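Local structure of ornithine decarboxylase (4AIB) at residues A[199-204]-A[244-249]; A[215-220]-A[249-254]; A[283-288]-A[323-328]. The protein probably catalyses the pyridoxal 5'-phosphate-dependent decarboxylation of L-ornithine to putrescine, the first step of polyamine synthesis by this route, as a homodimer. One frame throughout, in Å; residues are numbered along the deposited sequence.

Contact 1: A[199-204]-A[244-249]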
loop_
_atom_site.group_PDB
_atom_site.type_symbol
_atom_site.label_atom_id
_atom_site.label_comp_id
_atom_site.label_asym_id
_atom_site.label_seq_id
_atom_site.Cartn_x
_atom_site.Cartn_y
_atom_site.Cartn_z
ATOM N N ALA A 199 -16.042 22.704 15.284
ATOM C CA ALA A 199 -15.205 23.116 14.157
ATOM C C ALA A 199 -15.882 24.154 13.263
ATOM O O ALA A 199 -15.208 25.013 12.695
ATOM C CB ALA A 199 -14.774 21.907 13.343
ATOM N N LEU A 200 -17.207 24.067 13.143
ATOM C CA LEU A 200 -17.996 25.050 12.397
ATOM C C LEU A 200 -18.067 26.391 13.125
ATOM O O LEU A 200 -18.022 27.451 12.494
ATOM C CB LEU A 200 -19.413 24.528 12.129
ATOM C CG LEU A 200 -19.631 23.572 10.954
ATOM C CD1 LEU A 200 -20.997 22.911 11.056
ATOM C CD2 LEU A 200 -19.480 24.290 9.621
ATOM N N THR A 201 -18.189 26.332 14.451
ATOM C CA THR A 201 -18.193 27.526 15.296
ATOM C C THR A 201 -16.815 28.188 15.268
ATOM O O THR A 201 -16.706 29.416 15.261
ATOM C CB THR A 201 -18.592 27.190 16.749
ATOM O OG1 THR A 201 -19.744 26.337 16.746
ATOM C CG2 THR A 201 -18.912 28.457 17.535
ATOM N N LYS A 202 -15.774 27.357 15.244
ATOM C CA LYS A 202 -14.390 27.810 15.121
ATOM C C LYS A 202 -14.136 28.431 13.744
ATOM O O LYS A 202 -13.368 29.388 13.620
ATOM C CB LYS A 202 -13.433 26.639 15.369
ATOM C CG LYS A 202 -11.964 27.014 15.493
ATOM C CD LYS A 202 -11.126 25.795 15.844
ATOM C CE LYS A 202 -9.646 26.056 15.619
ATOM N NZ LYS A 202 -8.806 24.918 16.086
ATOM N N ALA A 203 -14.790 27.881 12.721
ATOM C CA ALA A 203 -14.693 28.399 11.357
ATOM C C ALA A 203 -15.431 29.727 11.204
ATOM O O ALA A 203 -14.968 30.617 10.489
ATOM C CB ALA A 203 -15.218 27.379 10.356
ATOM N N ARG A 204 -16.574 29.851 11.879
ATOM C CA ARG A 204 -17.373 31.080 11.859
ATOM C C ARG A 204 -16.600 32.256 12.458
ATOM O O ARG A 204 -16.693 33.385 11.970
ATOM C CB ARG A 204 -18.705 30.867 12.594
ATOM C CG ARG A 204 -19.646 32.067 12.600
ATOM C CD ARG A 204 -20.236 32.349 11.225
ATOM N NE ARG A 204 -20.828 33.683 11.145
ATOM C CZ ARG A 204 -20.178 34.774 10.744
ATOM N NH1 ARG A 204 -18.905 34.703 10.377
ATOM N NH2 ARG A 204 -20.805 35.942 10.709
ATOM N N LYS A 244 -27.155 27.425 9.760
ATOM C CA LYS A 244 -28.111 28.526 9.882
ATOM C C LYS A 244 -27.902 29.361 11.145
ATOM O O LYS A 244 -27.984 30.590 11.099
ATOM C CB LYS A 244 -29.549 27.999 9.853
ATOM C CG LYS A 244 -30.131 27.815 8.462
ATOM C CD LYS A 244 -31.635 27.599 8.537
ATOM C CE LYS A 244 -32.279 27.661 7.162
ATOM N NZ LYS A 244 -33.764 27.607 7.252
ATOM N N GLU A 245 -27.636 28.684 12.261
ATOM C CA GLU A 245 -27.531 29.321 13.578
ATOM C C GLU A 245 -26.311 30.226 13.731
ATOM O O GLU A 245 -26.372 31.246 14.421
ATOM C CB GLU A 245 -27.529 28.265 14.685
ATOM C CG GLU A 245 -28.882 27.613 14.935
ATOM C CD GLU A 245 -28.797 26.375 15.811
ATOM O OE1 GLU A 245 -27.674 25.954 16.168
ATOM O OE2 GLU A 245 -29.862 25.817 16.142
ATOM N N LEU A 246 -25.206 29.846 13.091
ATOM C CA LEU A 246 -23.967 30.619 13.158
ATOM C C LEU A 246 -24.050 31.921 12.361
ATOM O O LEU A 246 -23.256 32.840 12.578
ATOM C CB LEU A 246 -22.773 29.776 12.698
ATOM C CG LEU A 246 -22.301 28.670 13.649
ATOM C CD1 LEU A 246 -21.405 27.684 12.918
ATOM C CD2 LEU A 246 -21.592 29.242 14.871
ATOM N N GLU A 247 -25.023 31.988 11.450
ATOM C CA GLU A 247 -25.276 33.166 10.612
ATOM C C GLU A 247 -24.043 33.603 9.822
ATOM O O GLU A 247 -23.439 34.642 10.102
ATOM C CB GLU A 247 -25.855 34.328 11.434
ATOM C CG GLU A 247 -27.283 34.106 11.912
ATOM C CD GLU A 247 -27.874 35.313 12.623
ATOM O OE1 GLU A 247 -27.230 36.384 12.644
ATOM O OE2 GLU A 247 -28.992 35.189 13.164
ATOM N N PHE A 248 -23.672 32.783 8.843
ATOM C CA PHE A 248 -22.581 33.094 7.927
ATOM C C PHE A 248 -23.003 34.205 6.964
ATOM O O PHE A 248 -24.192 34.335 6.660
ATOM C CB PHE A 248 -22.177 31.842 7.144
ATOM C CG PHE A 248 -21.316 30.888 7.922
ATOM C CD1 PHE A 248 -21.887 29.905 8.725
ATOM C CD2 PHE A 248 -19.928 30.967 7.846
ATOM C CE1 PHE A 248 -21.091 29.023 9.441
ATOM C CE2 PHE A 248 -19.127 30.087 8.560
ATOM C CZ PHE A 248 -19.709 29.115 9.359
ATOM N N PRO A 249 -22.033 35.016 6.488
ATOM C CA PRO A 249 -22.310 36.073 5.510
ATOM C C PRO A 249 -23.115 35.591 4.300
ATOM O O PRO A 249 -22.986 34.439 3.878
ATOM C CB PRO A 249 -20.912 36.515 5.077
ATOM C CG PRO A 249 -20.075 36.289 6.286
ATOM C CD PRO A 249 -20.633 35.063 6.957
#
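One face of the Phe248 ring carries the side chain of Arg204: CD of Arg204 stands 3.5 Å from the ring centroid, almost on the ring normal, a CH-pi contact over the middle of the face. At the ring's edge, near its plane, lies the backbone O of Leu200. The Arg204 guanidinium has Pro249 CD over one face, displaced toward the rim, and the peptide carbonyl of Leu246 at its edge. Guanidinium and phenyl planes are 32° apart, and with CZ of Arg204 5.2 Å from the Phe248 centroid any cation-pi attraction is weak. The arginine side chain reaches this position with CG anti to the backbone N (chi1 -178°) and a bend at chi2 (70°), so that it runs past Leu246 and Phe248 in the opposite sense to both. On the outside of the PLP-binding alpha/beta barrel, these contacts join helix 194-212 to the turn that follows helix 232-245, in which Glu247 has positive phi. The turn presents two carbonyls to the arginine: NE of Arg204 donates to Leu246 O at 2.9 Å in a bent bond, the acceptor lying in the guanidinium plane but the donor above the carbonyl plane, and weakly to Glu247 O, which also receives a weak bond from NH2. Nearer the start of segment 199-204, Leu246 reaches across with both methyls. CD1 of Leu246 sits 3.8 Å from Leu200 CB, and CD2 of Leu246 lies against Thr201 CG2, the two side chains crossing at about a right angle. Thr201 OG1 is bonded within its own helix to Thr197 O.

Contact 2: A[215-220]-A[249-254]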
loop_
_atom_site.group_PDB
_atom_site.type_symbol
_atom_site.label_atom_id
_atom_site.label_comp_id
_atom_site.label_asym_id
_atom_site.label_seq_id
_atom_site.Cartn_x
_atom_site.Cartn_y
_atom_site.Cartn_z
ATOM N N MET A 215 -10.621 40.937 4.070
ATOM C CA MET A 215 -10.834 39.824 3.147
ATOM C C MET A 215 -12.310 39.452 3.072
ATOM O O MET A 215 -13.068 39.691 4.014
ATOM C CB MET A 215 -10.016 38.605 3.579
ATOM C CG MET A 215 -8.511 38.812 3.557
ATOM S SD MET A 215 -7.659 37.614 4.599
ATOM C CE MET A 215 -5.955 37.950 4.176
ATOM N N LYS A 216 -12.706 38.866 1.945
ATOM C CA LYS A 216 -14.077 38.403 1.742
ATOM C C LYS A 216 -14.094 36.883 1.522
ATOM O O LYS A 216 -14.055 36.418 0.380
ATOM C CB LYS A 216 -14.729 39.136 0.559
ATOM C CG LYS A 216 -14.753 40.657 0.672
ATOM C CD LYS A 216 -15.915 41.155 1.521
ATOM C CE LYS A 216 -15.796 42.641 1.831
ATOM N NZ LYS A 216 -15.988 43.501 0.631
ATOM N N PRO A 217 -14.139 36.103 2.621
ATOM C CA PRO A 217 -14.145 34.645 2.520
ATOM C C PRO A 217 -15.542 34.110 2.217
ATOM O O PRO A 217 -16.460 34.286 3.020
ATOM C CB PRO A 217 -13.684 34.187 3.915
ATOM C CG PRO A 217 -13.415 35.432 4.707
ATOM C CD PRO A 217 -14.157 36.538 4.025
ATOM N N TYR A 218 -15.691 33.457 1.068
ATOM C CA TYR A 218 -17.002 33.005 0.599
ATOM C C TYR A 218 -17.158 31.481 0.576
ATOM O O TYR A 218 -18.207 30.967 0.184
ATOM C CB TYR A 218 -17.298 33.594 -0.789
ATOM C CG TYR A 218 -16.543 32.935 -1.927
ATOM C CD1 TYR A 218 -15.219 33.279 -2.206
ATOM C CD2 TYR A 218 -17.154 31.967 -2.726
ATOM C CE1 TYR A 218 -14.527 32.676 -3.245
ATOM C CE2 TYR A 218 -16.469 31.359 -3.765
ATOM C CZ TYR A 218 -15.157 31.718 -4.021
ATOM O OH TYR A 218 -14.478 31.115 -5.054
ATOM N N LEU A 219 -16.120 30.760 0.993
ATOM C CA LEU A 219 -16.132 29.303 0.895
ATOM C C LEU A 219 -15.761 28.618 2.207
ATOM O O LEU A 219 -14.727 28.913 2.803
ATOM C CB LEU A 219 -15.210 28.839 -0.240
ATOM C CG LEU A 219 -15.354 27.412 -0.784
ATOM C CD1 LEU A 219 -16.722 27.184 -1.412
ATOM C CD2 LEU A 219 -14.254 27.129 -1.794
ATOM N N ILE A 220 -16.626 27.709 2.648
ATOM C CA ILE A 220 -16.366 26.896 3.833
ATOM C C ILE A 220 -16.365 25.418 3.446
ATOM O O ILE A 220 -17.391 24.871 3.028
ATOM C CB ILE A 220 -17.391 27.168 4.965
ATOM C CG1 ILE A 220 -17.389 28.651 5.383
ATOM C CG2 ILE A 220 -17.157 26.251 6.162
ATOM C CD1 ILE A 220 -16.079 29.173 5.943
ATOM N N PRO A 249 -22.033 35.016 6.488
ATOM C CA PRO A 249 -22.310 36.073 5.510
ATOM C C PRO A 249 -23.115 35.591 4.300
ATOM O O PRO A 249 -22.986 34.439 3.878
ATOM C CB PRO A 249 -20.912 36.515 5.077
ATOM C CG PRO A 249 -20.075 36.289 6.286
ATOM C CD PRO A 249 -20.633 35.063 6.957
ATOM N N GLU A 250 -23.933 36.485 3.752
ATOM C CA GLU A 250 -24.860 36.159 2.666
ATOM C C GLU A 250 -24.173 35.541 1.444
ATOM O O GLU A 250 -24.750 34.692 0.767
ATOM C CB GLU A 250 -25.655 37.408 2.266
ATOM C CG GLU A 250 -27.046 37.133 1.712
ATOM C CD GLU A 250 -27.060 36.922 0.208
ATOM O OE1 GLU A 250 -26.474 37.752 -0.523
ATOM O OE2 GLU A 250 -27.669 35.928 -0.245
ATOM N N ARG A 251 -22.934 35.957 1.187
ATOM C CA ARG A 251 -22.163 35.498 0.026
ATOM C C ARG A 251 -21.543 34.101 0.175
ATOM O O ARG A 251 -21.157 33.491 -0.825
ATOM C CB ARG A 251 -21.065 36.512 -0.325
ATOM C CG ARG A 251 -20.277 37.026 0.871
ATOM C CD ARG A 251 -18.881 37.485 0.481
ATOM N NE ARG A 251 -18.271 38.326 1.513
ATOM C CZ ARG A 251 -17.706 37.872 2.631
ATOM N NH1 ARG A 251 -17.664 36.572 2.890
ATOM N NH2 ARG A 251 -17.184 38.726 3.501
ATOM N N THR A 252 -21.455 33.604 1.409
ATOM C CA THR A 252 -20.740 32.353 1.706
ATOM C C THR A 252 -21.420 31.096 1.165
ATOM O O THR A 252 -22.634 30.927 1.297
ATOM C CB THR A 252 -20.504 32.160 3.219
ATOM O OG1 THR A 252 -21.760 32.193 3.906
ATOM C CG2 THR A 252 -19.589 33.241 3.774
ATOM N N ARG A 253 -20.617 30.219 0.568
ATOM C CA ARG A 253 -21.082 28.931 0.058
ATOM C C ARG A 253 -20.372 27.783 0.776
ATOM O O ARG A 253 -19.250 27.945 1.267
ATOM C CB ARG A 253 -20.865 28.833 -1.458
ATOM C CG ARG A 253 -21.589 29.895 -2.278
ATOM C CD ARG A 253 -23.101 29.714 -2.249
ATOM N NE ARG A 253 -23.803 30.860 -2.827
ATOM C CZ ARG A 253 -24.240 31.911 -2.136
ATOM N NH1 ARG A 253 -24.057 31.983 -0.823
ATOM N NH2 ARG A 253 -24.866 32.898 -2.762
ATOM N N PHE A 254 -21.027 26.627 0.829
ATOM C CA PHE A 254 -20.521 25.497 1.605
ATOM C C PHE A 254 -20.261 24.258 0.756
ATOM O O PHE A 254 -21.133 23.802 0.013
ATOM C CB PHE A 254 -21.478 25.166 2.755
ATOM C CG PHE A 254 -21.724 26.318 3.690
ATOM C CD1 PHE A 254 -20.850 26.577 4.739
ATOM C CD2 PHE A 254 -22.828 27.146 3.521
ATOM C CE1 PHE A 254 -21.067 27.642 5.599
ATOM C CE2 PHE A 254 -23.055 28.211 4.379
ATOM C CZ PHE A 254 -22.174 28.459 5.421
#
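Strands 219-221 and 253-256 are parallel neighbours in the PLP-binding barrel, joined through helix 232-245 as a beta-alpha-beta unit; segments 215-220 and 249-254 hold the loops that lead into them. Two backbone hydrogen bonds begin the pairing. Arg253 N donates to Tyr218 O at 2.6 Å, nearly straight, and Arg253 O accepts from Ile220 N almost along its C=O axis, so Arg253 is gripped through both its N and its O. CA-H...O contacts, such as Thr252 CA to Tyr218 O, accompany them. Apolar packing is carried by Ile220 and Phe254, which lie side by side on one face of the sheet, CB of Ile220 3.5 Å from Phe254 CD1. The Phe254 ring also meets the ring of Phe248 edge-to-face. Before the strands, the Arg251 guanidinium is sandwiched: Pro249 CB lies over one face and Lys216 CA over the opposite one, while Lys216 CD touches NH2 of Arg251 at 3.4 Å. Arg251 starts in the crowded chi1 position (45°) and then extends to NE; its NH2 forms a salt bridge with Glu211 of helix 194-212. Backbone and side-chain hydrogen bonds hold the type I turn 249-252 and its exit. NH1 of Arg253 bonds Glu250 O and Thr252 O, and Pro249 O takes both Thr252 N and, at 2.6 Å, Thr252 OG1.

Contact 3: A[283-288]-A[323-328]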
loop_
_atom_site.group_PDB
_atom_site.type_symbol
_atom_site.label_atom_id
_atom_site.label_comp_id
_atom_site.label_asym_id
_atom_site.label_seq_id
_atom_site.Cartn_x
_atom_site.Cartn_y
_atom_site.Cartn_z
ATOM N N GLY A 283 -10.826 -28.428 19.794
ATOM C CA GLY A 283 -12.016 -29.271 19.720
ATOM C C GLY A 283 -12.873 -29.122 18.476
ATOM O O GLY A 283 -13.614 -30.040 18.126
ATOM N N LYS A 284 -12.784 -27.974 17.805
ATOM C CA LYS A 284 -13.604 -27.731 16.617
ATOM C C LYS A 284 -12.813 -27.140 15.452
ATOM O O LYS A 284 -12.002 -26.230 15.632
ATOM C CB LYS A 284 -14.804 -26.836 16.957
ATOM C CG LYS A 284 -16.142 -27.325 16.407
ATOM C CD LYS A 284 -16.235 -27.217 14.890
ATOM C CE LYS A 284 -17.542 -27.786 14.359
ATOM N NZ LYS A 284 -18.703 -26.897 14.646
ATOM N N LYS A 285 -13.077 -27.661 14.257
ATOM C CA LYS A 285 -12.349 -27.284 13.046
ATOM C C LYS A 285 -12.669 -25.884 12.527
ATOM O O LYS A 285 -13.835 -25.513 12.369
ATOM C CB LYS A 285 -12.555 -28.332 11.939
ATOM C CG LYS A 285 -14.009 -28.690 11.647
ATOM C CD LYS A 285 -14.149 -30.101 11.091
ATOM C CE LYS A 285 -13.841 -30.172 9.602
ATOM N NZ LYS A 285 -13.898 -31.570 9.094
ATOM N N GLN A 286 -11.613 -25.110 12.291
ATOM C CA GLN A 286 -11.707 -23.858 11.546
ATOM C C GLN A 286 -11.094 -24.078 10.166
ATOM O O GLN A 286 -10.160 -24.869 10.017
ATOM C CB GLN A 286 -11.013 -22.705 12.287
ATOM C CG GLN A 286 -9.569 -22.963 12.706
ATOM C CD GLN A 286 -8.824 -21.698 13.099
ATOM O OE1 GLN A 286 -9.427 -20.694 13.484
ATOM N NE2 GLN A 286 -7.499 -21.746 13.008
ATOM N N ILE A 287 -11.633 -23.400 9.156
ATOM C CA ILE A 287 -11.172 -23.597 7.782
ATOM C C ILE A 287 -10.577 -22.318 7.197
ATOM O O ILE A 287 -11.259 -21.299 7.081
ATOM C CB ILE A 287 -12.290 -24.143 6.862
ATOM C CG1 ILE A 287 -13.080 -25.255 7.564
ATOM C CG2 ILE A 287 -11.690 -24.658 5.559
ATOM C CD1 ILE A 287 -14.373 -25.643 6.877
ATOM N N GLU A 288 -9.298 -22.388 6.834
ATOM C CA GLU A 288 -8.588 -21.261 6.234
ATOM C C GLU A 288 -8.760 -21.243 4.719
ATOM O O GLU A 288 -8.665 -22.279 4.060
ATOM C CB GLU A 288 -7.101 -21.307 6.594
ATOM C CG GLU A 288 -6.789 -20.887 8.023
ATOM C CD GLU A 288 -5.383 -21.262 8.458
ATOM O OE1 GLU A 288 -4.429 -20.993 7.697
ATOM O OE2 GLU A 288 -5.229 -21.818 9.567
ATOM N N LYS A 323 -24.009 -26.508 8.037
ATOM C CA LYS A 323 -22.743 -26.697 8.760
ATOM C C LYS A 323 -21.807 -25.491 8.629
ATOM O O LYS A 323 -20.877 -25.496 7.818
ATOM C CB LYS A 323 -22.033 -27.997 8.339
ATOM C CG LYS A 323 -22.807 -29.283 8.614
ATOM C CD LYS A 323 -23.670 -29.713 7.431
ATOM C CE LYS A 323 -22.835 -30.290 6.297
ATOM N NZ LYS A 323 -23.656 -30.573 5.087
ATOM N N MET A 324 -22.067 -24.461 9.429
ATOM C CA MET A 324 -21.247 -23.254 9.427
ATOM C C MET A 324 -19.986 -23.413 10.271
ATOM O O MET A 324 -20.049 -23.833 11.429
ATOM C CB MET A 324 -22.061 -22.050 9.904
ATOM C CG MET A 324 -22.531 -21.127 8.791
ATOM S SD MET A 324 -23.670 -21.878 7.615
ATOM C CE MET A 324 -23.990 -20.472 6.552
ATOM N N TYR A 325 -18.845 -23.073 9.676
ATOM C CA TYR A 325 -17.553 -23.130 10.358
ATOM C C TYR A 325 -16.907 -21.747 10.412
ATOM O O TYR A 325 -17.089 -20.937 9.500
ATOM C CB TYR A 325 -16.612 -24.109 9.649
ATOM C CG TYR A 325 -17.141 -25.524 9.538
ATOM C CD1 TYR A 325 -17.068 -26.403 10.620
ATOM C CD2 TYR A 325 -17.702 -25.988 8.349
ATOM C CE1 TYR A 325 -17.549 -27.700 10.522
ATOM C CE2 TYR A 325 -18.183 -27.285 8.241
ATOM C CZ TYR A 325 -18.105 -28.136 9.330
ATOM O OH TYR A 325 -18.581 -29.422 9.228
ATOM N N GLU A 326 -16.159 -21.483 11.482
ATOM C CA GLU A 326 -15.415 -20.230 11.615
ATOM C C GLU A 326 -14.281 -20.199 10.595
ATOM O O GLU A 326 -13.288 -20.917 10.730
ATOM C CB GLU A 326 -14.872 -20.061 13.039
ATOM C CG GLU A 326 -14.126 -18.753 13.271
ATOM C CD GLU A 326 -13.494 -18.656 14.650
ATOM O OE1 GLU A 326 -13.206 -19.707 15.262
ATOM O OE2 GLU A 326 -13.279 -17.519 15.121
ATOM N N SER A 327 -14.443 -19.364 9.572
ATOM C CA SER A 327 -13.508 -19.323 8.454
ATOM C C SER A 327 -12.604 -18.095 8.488
ATOM O O SER A 327 -13.065 -16.980 8.750
ATOM C CB SER A 327 -14.266 -19.389 7.126
ATOM O OG SER A 327 -15.066 -20.559 7.054
ATOM N N ILE A 328 -11.318 -18.323 8.227
ATOM C CA ILE A 328 -10.315 -17.264 8.121
ATOM C C ILE A 328 -9.953 -17.084 6.649
ATOM O O ILE A 328 -9.435 -18.003 6.012
ATOM C CB ILE A 328 -9.029 -17.603 8.920
ATOM C CG1 ILE A 328 -9.340 -17.894 10.400
ATOM C CG2 ILE A 328 -7.976 -16.509 8.758
ATOM C CD1 ILE A 328 -9.539 -16.674 11.280
#
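Strands 284-288 and 324-328 run parallel at an axis separation of 4.8 Å with a crossing angle of -33°, and their bridges pair Ile287 with Ser327 and Glu288 with Ile328. They belong to the mixed beta-sheet domain that accompanies the barrel in class-II Orn/Lys/Arg decarboxylases; strand 284-291 is flanked on its other side by antiparallel strand 267-281, and strand 324-330 by antiparallel strand 341-346. Within the two segments Ile287 makes both backbone bonds: its O accepts from Ile328 N at 3.2 Å, the donor standing above the carbonyl plane, whereas its N makes a weak bond to Glu326 O. CA of Ser327 also approaches Ile287 O.

Before the bridged residues the strands diverge, and the Tyr325 ring lies between them. Its CG lies anti to the carbonyl carbon (chi1 -58°), which turns the ring toward strand 284-288. There it meets three side chains. Lys284 crosses it at about a right angle and brings CE to the ring edge, 3.8 Å from Tyr325 CE1. Lys285 offers its CG to the same ring carbon, crossing obliquely. Ile287 approaches from the CD2 side, with its CD1 3.7 Å from Tyr325 CD2; chi2 near 167° extends the isoleucine so that this methyl reaches the ring. The lysine contacts are made by aliphatic carbons.

Glu288 and Ile328 project side by side from one face of the sheet, CG of Glu288 against Ile328 CB. The buried carboxylate is held through OE1 by a salt bridge to Arg277 and a hydrogen bond with the OH of Tyr330, company that would probably keep it ionised. On the face of Ile287, Ser327 OG turns back to its own strand and donates to Tyr325 O at 3.2 Å.

Contacts 1 and 2 are neighbours in the PLP-binding barrel domain, their centres 11 Å apart, sharing Pro249 and meeting where Phe248 packs on Phe254 and Ile220. Their segments alternate along the chain: helix 194-212, strand 219-221, helix 232-245 and strand 253-256 follow in order, so contact 1 ties the first helix to the turn after the second and contact 2 joins the parallel strands of consecutive barrel units. Contact 3 comes later in sequence, in the mixed beta-sheet, on the opposite side of the chain's centre; its centre is 53 Å from that of contact 1 and 57 Å from that of contact 2. The three thus sample both domains of the subunit, away from the lysine expected to carry the cofactor and the probable proton-donor cysteine.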